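Local coordinates for uncharacterized protein AF_1514 (Archaeoglobus fulgidus DSM 4304, PDB 3C0F) that is of unknown function but adopts a hot dog fold and belongs to a family of uncharacterised proteins, at residues Pro49-Tyr52 with Lys57-Glu60. Sequence-based numbering, arbitrary orientation.
Sequences PEVY and KPWE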
ATOM      1  N   PRO A  49       8.254 -18.732  -8.109  1.00 13.96           N
ATOM      2  CA  PRO A  49       9.104 -19.895  -8.384  1.00 14.33           C
ATOM      3  C   PRO A  49       9.876 -19.767  -9.698  1.00 14.88           C
ATOM      4  O   PRO A  49       9.717 -18.779 -10.425  1.00 14.35           O
ATOM      5  CB  PRO A  49       8.097 -21.051  -8.464  1.00 14.48           C
ATOM      6  CG  PRO A  49       6.842 -20.415  -8.925  1.00 14.21           C
ATOM      7  CD  PRO A  49       6.823 -19.055  -8.263  1.00 14.07           C
ATOM      8  N   GLU A  50      10.697 -20.771  -9.993  1.00 15.51           N
ATOM      9  CA  GLU A  50      11.578 -20.746 -11.153  1.00 16.66           C
ATOM     10  C   GLU A  50      10.802 -21.003 -12.450  1.00 17.29           C
ATOM     11  O   GLU A  50      10.726 -22.139 -12.929  1.00 17.04           O
ATOM     12  CB  GLU A  50      12.699 -21.770 -10.967  1.00 16.57           C
ATOM     13  CG  GLU A  50      13.856 -21.627 -11.934  1.00 17.72           C
ATOM     14  CD  GLU A  50      14.811 -22.802 -11.870  1.00 18.65           C
ATOM     15  OE1 GLU A  50      14.886 -23.460 -10.810  1.00 18.79           O
ATOM     16  OE2 GLU A  50      15.484 -23.068 -12.887  1.00 19.65           O
ATOM     17  N   VAL A  51      10.220 -19.938 -12.997  1.00 18.39           N
ATOM     18  CA  VAL A  51       9.478 -20.004 -14.259  1.00 19.28           C
ATOM     19  C   VAL A  51      10.027 -18.987 -15.264  1.00 19.95           C
ATOM     20  O   VAL A  51       9.942 -17.775 -15.046  1.00 19.90           O
ATOM     21  CB  VAL A  51       7.930 -19.847 -14.067  1.00 19.26           C
ATOM     22  CG1 VAL A  51       7.339 -21.101 -13.448  1.00 19.44           C
ATOM     23  CG2 VAL A  51       7.570 -18.611 -13.225  1.00 19.35           C
ATOM     24  N   TYR A  52      10.598 -19.508 -16.343  1.00 20.61           N
ATOM     25  CA  TYR A  52      11.282 -18.710 -17.331  1.00 21.56           C
ATOM     26  C   TYR A  52      10.817 -19.093 -18.723  1.00 22.03           C
ATOM     27  O   TYR A  52      10.499 -20.237 -18.988  1.00 22.15           O
ATOM     28  CB  TYR A  52      12.796 -18.874 -17.203  1.00 21.69           C
ATOM     29  CG  TYR A  52      13.421 -18.239 -15.998  1.00 22.08           C
ATOM     30  CD1 TYR A  52      13.836 -16.940 -16.018  1.00 22.24           C
ATOM     31  CD2 TYR A  52      13.633 -18.942 -14.859  1.00 22.41           C
ATOM     32  CE1 TYR A  52      14.398 -16.388 -14.958  1.00 22.51           C
ATOM     33  CE2 TYR A  52      14.193 -18.364 -13.772  1.00 22.54           C
ATOM     34  CZ  TYR A  52      14.567 -17.090 -13.821  1.00 22.32           C
ATOM     35  OH  TYR A  52      15.109 -16.495 -12.737  1.00 22.80           O
ATOM     36  N   LYS A  57       5.117 -12.291 -18.213  1.00 22.25           N
ATOM     37  CA  LYS A  57       4.947 -12.272 -16.746  1.00 21.87           C
ATOM     38  C   LYS A  57       4.506 -13.623 -16.152  1.00 21.51           C
ATOM     39  O   LYS A  57       3.458 -13.704 -15.504  1.00 21.41           O
ATOM     40  CB  LYS A  57       3.976 -11.156 -16.321  1.00 21.92           C
ATOM     41  CG  LYS A  57       4.371  -9.753 -16.774  1.00 21.86           C
ATOM     42  CD  LYS A  57       3.301  -8.733 -16.406  1.00 22.05           C
ATOM     43  N   PRO A  58       5.309 -14.691 -16.364  1.00 21.22           N
ATOM     44  CA  PRO A  58       4.912 -16.043 -15.941  1.00 20.97           C
ATOM     45  C   PRO A  58       4.674 -16.204 -14.434  1.00 20.75           C
ATOM     46  O   PRO A  58       3.872 -17.048 -14.032  1.00 20.54           O
ATOM     47  CB  PRO A  58       6.088 -16.917 -16.400  1.00 20.90           C
ATOM     48  CG  PRO A  58       7.237 -15.979 -16.535  1.00 21.19           C
ATOM     49  CD  PRO A  58       6.634 -14.698 -17.015  1.00 21.26           C
ATOM     50  N   TRP A  59       5.366 -15.405 -13.621  1.00 20.46           N
ATOM     51  CA  TRP A  59       5.197 -15.429 -12.163  1.00 20.43           C
ATOM     52  C   TRP A  59       3.795 -14.956 -11.763  1.00 20.40           C
ATOM     53  O   TRP A  59       3.238 -15.422 -10.769  1.00 20.50           O
ATOM     54  CB  TRP A  59       6.263 -14.566 -11.476  1.00 20.17           C
ATOM     55  CG  TRP A  59       6.235 -13.147 -11.937  1.00 20.23           C
ATOM     56  CD1 TRP A  59       5.509 -12.124 -11.399  1.00 19.81           C
ATOM     57  CD2 TRP A  59       6.944 -12.595 -13.050  1.00 20.01           C
ATOM     58  NE1 TRP A  59       5.724 -10.969 -12.105  1.00 20.20           N
ATOM     59  CE2 TRP A  59       6.600 -11.228 -13.126  1.00 19.91           C
ATOM     60  CE3 TRP A  59       7.838 -13.124 -13.993  1.00 19.60           C
ATOM     61  CZ2 TRP A  59       7.120 -10.377 -14.105  1.00 19.98           C
ATOM     62  CZ3 TRP A  59       8.357 -12.277 -14.966  1.00 20.11           C
ATOM     63  CH2 TRP A  59       7.994 -10.917 -15.013  1.00 19.99           C
ATOM     64  N   GLU A  60       3.242 -14.027 -12.542  1.00 20.32           N
ATOM     65  CA  GLU A  60       1.901 -13.506 -12.301  1.00 20.18           C
ATOM     66  C   GLU A  60       0.843 -14.504 -12.768  1.00 20.11           C
ATOM     67  O   GLU A  60      -0.132 -14.760 -12.055  1.00 20.00           O
ATOM     68  CB  GLU A  60       1.719 -12.147 -12.981  1.00 20.31           C
ATOM     69  CG  GLU A  60       0.368 -11.495 -12.718  1.00 20.77           C
ATOM     70  CD  GLU A  60       0.356 -10.011 -13.034  1.00 21.65           C
ATOM     71  OE1 GLU A  60       1.017  -9.590 -14.007  1.00 22.49           O
ATOM     72  OE2 GLU A  60      -0.325  -9.262 -12.305  1.00 22.70           O
TER
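In this hot dog fold protein, the loop leaving strand 47-48 folds back on the first turn of helix 58-65, and V51 meets P58 and W59 where the helix starts. No hydrogen bond joins the two segments directly; they meet in a small, mainly apolar contact, with the CA atoms of V51 and P58 6.3 Å apart. V51 aims its side chain at the helix and touches with one branch: CG2 lies 3.9 Å from P58 CB. The same methyl also sits 3.9 Å from W59 N, against the backbone of the first turn. A chi1 of -73° turns CG1 anti to the carbonyl carbon, where it does not reach the helix, and leaves CG2, flanked by V51's own N and C, facing it. The two side chains pass alongside each other, pointing opposite ways, with the methyl at the side of the proline ring.

The loop reaches this position through a cis peptide bond before P49 and an inverse gamma turn centred on E50, closed by a weak bond of 2.9 Å from V51 N to P49 O. K57 occupies the N-cap position, and its O accepts the i+3 backbone bond from E60 N at 3.0 Å at the start of helix 58-65. K57 CA lies over one face of the W59 indole, 3.7 Å from its plane and nearer the ring's edge than its middle. W59 ties the helix to the sheet: its ring stacks with H40 and its carbonyl O takes a hydrogen bond from S38 OG, both on strand 33-41. R47 links the two sides, for its side chain touches P58 and W59 while its NH1 bonds to V51 O, the same carbonyl oxygen that approaches P58 CG to 3.6 Å.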